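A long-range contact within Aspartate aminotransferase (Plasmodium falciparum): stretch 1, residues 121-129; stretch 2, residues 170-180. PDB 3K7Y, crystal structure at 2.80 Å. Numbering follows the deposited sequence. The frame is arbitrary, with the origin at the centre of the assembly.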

# COMPACT_ATOMS: atom_id res chain seq x y z
N ASN A 121 -16.55 18.29 -3.83
CA ASN A 121 -16.45 19.51 -4.64
C ASN A 121 -15.17 20.24 -4.24
O ASN A 121 -15.22 21.38 -3.73
N VAL A 122 -14.04 19.57 -4.44
CA VAL A 122 -12.77 20.14 -4.00
C VAL A 122 -11.88 20.39 -5.21
O VAL A 122 -11.25 19.48 -5.74
N GLU A 123 -11.84 21.65 -5.64
CA GLU A 123 -11.18 21.99 -6.89
C GLU A 123 -9.80 22.61 -6.69
O GLU A 123 -8.97 22.63 -7.61
N THR A 124 -9.56 23.08 -5.47
CA THR A 124 -8.42 23.93 -5.18
C THR A 124 -7.91 23.57 -3.80
O THR A 124 -8.70 23.38 -2.88
N LEU A 125 -6.58 23.49 -3.66
CA LEU A 125 -5.93 23.21 -2.36
C LEU A 125 -4.84 24.22 -2.10
O LEU A 125 -4.02 24.49 -2.97
N TYR A 126 -4.86 24.78 -0.89
CA TYR A 126 -3.81 25.69 -0.47
C TYR A 126 -2.70 24.97 0.30
O TYR A 126 -2.95 24.06 1.11
N VAL A 127 -1.48 25.40 0.02
CA VAL A 127 -0.31 24.79 0.62
C VAL A 127 0.59 25.94 1.09
O VAL A 127 0.61 26.99 0.46
N THR A 128 1.30 25.79 2.20
CA THR A 128 2.11 26.93 2.69
C THR A 128 3.44 26.97 1.95
O THR A 128 4.02 25.92 1.67
N ASN A 129 3.93 28.16 1.63
CA ASN A 129 5.18 28.25 0.90
C ASN A 129 6.38 28.35 1.81
O ASN A 129 6.36 29.14 2.74
N ASN A 170 -7.80 36.19 3.28
CA ASN A 170 -8.46 36.56 2.02
C ASN A 170 -8.50 35.47 0.96
O ASN A 170 -8.84 35.72 -0.19
N ILE A 171 -8.18 34.24 1.37
CA ILE A 171 -8.31 33.09 0.50
C ILE A 171 -9.73 32.56 0.61
O ILE A 171 -10.12 32.07 1.67
N PRO A 172 -10.51 32.60 -0.49
CA PRO A 172 -11.92 32.26 -0.41
C PRO A 172 -12.48 32.01 1.01
O PRO A 172 -12.31 32.84 1.91
N ASN A 173 -13.15 30.88 1.19
CA ASN A 173 -13.94 30.60 2.39
C ASN A 173 -14.18 29.12 2.39
O ASN A 173 -14.58 28.56 1.37
N GLY A 174 -13.97 28.47 3.53
CA GLY A 174 -13.98 27.02 3.52
C GLY A 174 -12.98 26.54 2.47
O GLY A 174 -13.26 25.61 1.70
N SER A 175 -11.83 27.19 2.39
CA SER A 175 -10.76 26.70 1.56
C SER A 175 -10.12 25.54 2.30
O SER A 175 -10.13 25.47 3.53
N SER A 176 -9.58 24.62 1.53
CA SER A 176 -8.95 23.45 2.07
C SER A 176 -7.48 23.78 2.15
O SER A 176 -6.90 24.22 1.16
N VAL A 177 -6.89 23.60 3.33
CA VAL A 177 -5.50 24.00 3.54
C VAL A 177 -4.71 22.91 4.26
O VAL A 177 -5.19 22.31 5.22
N ILE A 178 -3.49 22.68 3.78
CA ILE A 178 -2.54 21.74 4.39
C ILE A 178 -1.54 22.49 5.26
O ILE A 178 -0.86 23.41 4.81
N LEU A 179 -1.45 22.10 6.53
CA LEU A 179 -0.55 22.75 7.45
C LEU A 179 0.39 21.75 8.07
O LEU A 179 -0.03 20.66 8.52
N GLN A 180 1.66 22.14 8.07
CA GLN A 180 2.68 21.51 8.88
C GLN A 180 2.95 22.50 10.00
O GLN A 180 3.51 23.58 9.77

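Two neighbouring parallel strands, one through Y126 and one through V177, are laced together at Y126, and the side chains pack on both faces of the sheet they form. The backbone of Y126 bonds to the residues flanking V177: Y126 N donates to S176 O (2.9 Å), and I178 N donates to Y126 O (3.1 Å), both nearly straight. V177 CA also lies 3.5 Å from Y126 O in a CA-H...O contact.

The main bump is the side chain of Y126, the residue with the largest area covered by the other stretch. With chi1 m (-65°) and chi2 -82°, its ring runs back along the loop that precedes the second strand and fills a hollow lined by I171, P172, S175 and V177. I171 (chi1 p, chi2 t) points toward the first stretch and covers one face of the ring: its CB stands 4.3 Å from the centroid of the Y126 ring, 19° off the normal, a CH-pi contact, and I171 CG2 is 4.1 Å from Y126 CE1. At the far end Y126 OH abuts P172 CG (3.4 Å). Lower down, Y126 CE2 meets S175 CB at 3.4 Å, while S175 OG (chi1 m) turns back to I171 O in a weak hydrogen bond of 3.4 Å. At the root, V177 CG2 (chi1 t) sits 3.8 Å from Y126 CB.

L125, V127, S176 and I178 share the other face. The small S176 side chain (m) lies among larger neighbours: V122 CG1 comes within 3.8 Å of S176 OG, and L125 CD2 within 4.1 Å of S176 CB. I178 (m, t) lies against L125 and V127, with I178 CD1 4.4 Å from L125 CD2 and I178 CB 4.4 Å from V127 CG2. L179 (m, t) starts away but its tip returns, L179 CD2 reaching T128 CG2 at 3.6 Å; T128 OG1 (chi1 p) is hydrogen-bonded elsewhere in the structure.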

# COMPACT_ATOMS: atom_id res chain seq x y z
CB ASN A 121 -17.70 20.42 -4.46
CG ASN A 121 -17.66 21.72 -5.33
OD1 ASN A 121 -18.35 22.70 -5.02
ND2 ASN A 121 -16.86 21.71 -6.40
CB VAL A 122 -12.10 19.26 -2.93
CG1 VAL A 122 -10.90 19.96 -2.36
CG2 VAL A 122 -13.07 18.94 -1.81
CB GLU A 123 -12.06 22.95 -7.70
CG GLU A 123 -11.72 22.96 -9.17
CD GLU A 123 -12.51 24.01 -9.93
OE1 GLU A 123 -11.89 24.98 -10.44
OE2 GLU A 123 -13.75 23.85 -10.02
CB THR A 124 -8.89 25.38 -5.13
OG1 THR A 124 -10.27 25.40 -4.74
CG2 THR A 124 -8.75 26.06 -6.48
CB LEU A 125 -5.30 21.82 -2.33
CG LEU A 125 -6.24 20.61 -2.25
CD1 LEU A 125 -5.76 19.57 -3.21
CD2 LEU A 125 -6.34 20.02 -0.86
CB TYR A 126 -4.39 26.84 0.33
CG TYR A 126 -5.29 27.70 -0.53
CD1 TYR A 126 -4.77 28.69 -1.37
CD2 TYR A 126 -6.66 27.51 -0.51
CE1 TYR A 126 -5.60 29.46 -2.16
CE2 TYR A 126 -7.50 28.27 -1.30
CZ TYR A 126 -6.97 29.24 -2.12
OH TYR A 126 -7.85 29.97 -2.90
CB VAL A 127 0.34 23.83 -0.41
CG1 VAL A 127 1.47 24.48 -1.16
CG2 VAL A 127 0.82 22.60 0.26
CB THR A 128 2.35 26.93 4.25
OG1 THR A 128 3.00 25.73 4.68
CG2 THR A 128 1.05 27.10 5.02
CB ASN A 129 5.18 29.42 -0.07
CG ASN A 129 6.52 29.60 -0.73
OD1 ASN A 129 7.44 30.14 -0.11
ND2 ASN A 129 6.66 29.14 -1.96
CB ASN A 170 -7.93 37.88 1.47
CG ASN A 170 -6.58 38.27 2.04
OD1 ASN A 170 -6.49 39.11 2.94
ND2 ASN A 170 -5.51 37.64 1.53
CB ILE A 171 -7.30 31.97 0.89
CG1 ILE A 171 -7.49 31.52 2.35
CG2 ILE A 171 -5.86 32.43 0.61
CD1 ILE A 171 -6.94 30.16 2.68
CB PRO A 172 -11.99 31.02 -1.29
CG PRO A 172 -10.95 31.32 -2.38
CD PRO A 172 -10.07 32.46 -1.89
CB ASN A 173 -15.31 31.30 2.29
CG ASN A 173 -15.36 32.61 3.04
OD1 ASN A 173 -15.35 33.69 2.43
ND2 ASN A 173 -15.44 32.53 4.37
CB SER A 175 -9.74 27.78 1.27
OG SER A 175 -10.35 28.86 0.59
CB SER A 176 -9.19 22.26 1.15
OG SER A 176 -10.49 22.34 0.57
CB VAL A 177 -5.38 25.32 4.34
CG1 VAL A 177 -3.92 25.73 4.50
CG2 VAL A 177 -6.15 26.41 3.67
CB ILE A 178 -1.81 20.93 3.31
CG1 ILE A 178 -2.78 20.01 2.58
CG2 ILE A 178 -0.66 20.14 3.91
CD1 ILE A 178 -2.40 19.74 1.13
CB LEU A 179 -1.32 23.48 8.56
CG LEU A 179 -2.06 24.74 8.15
CD1 LEU A 179 -2.88 25.29 9.31
CD2 LEU A 179 -1.13 25.83 7.60
CB GLN A 180 3.97 21.30 8.08
CG GLN A 180 3.86 20.43 6.88
CD GLN A 180 5.22 20.16 6.28
OE1 GLN A 180 5.50 20.55 5.14
NE2 GLN A 180 6.08 19.47 7.04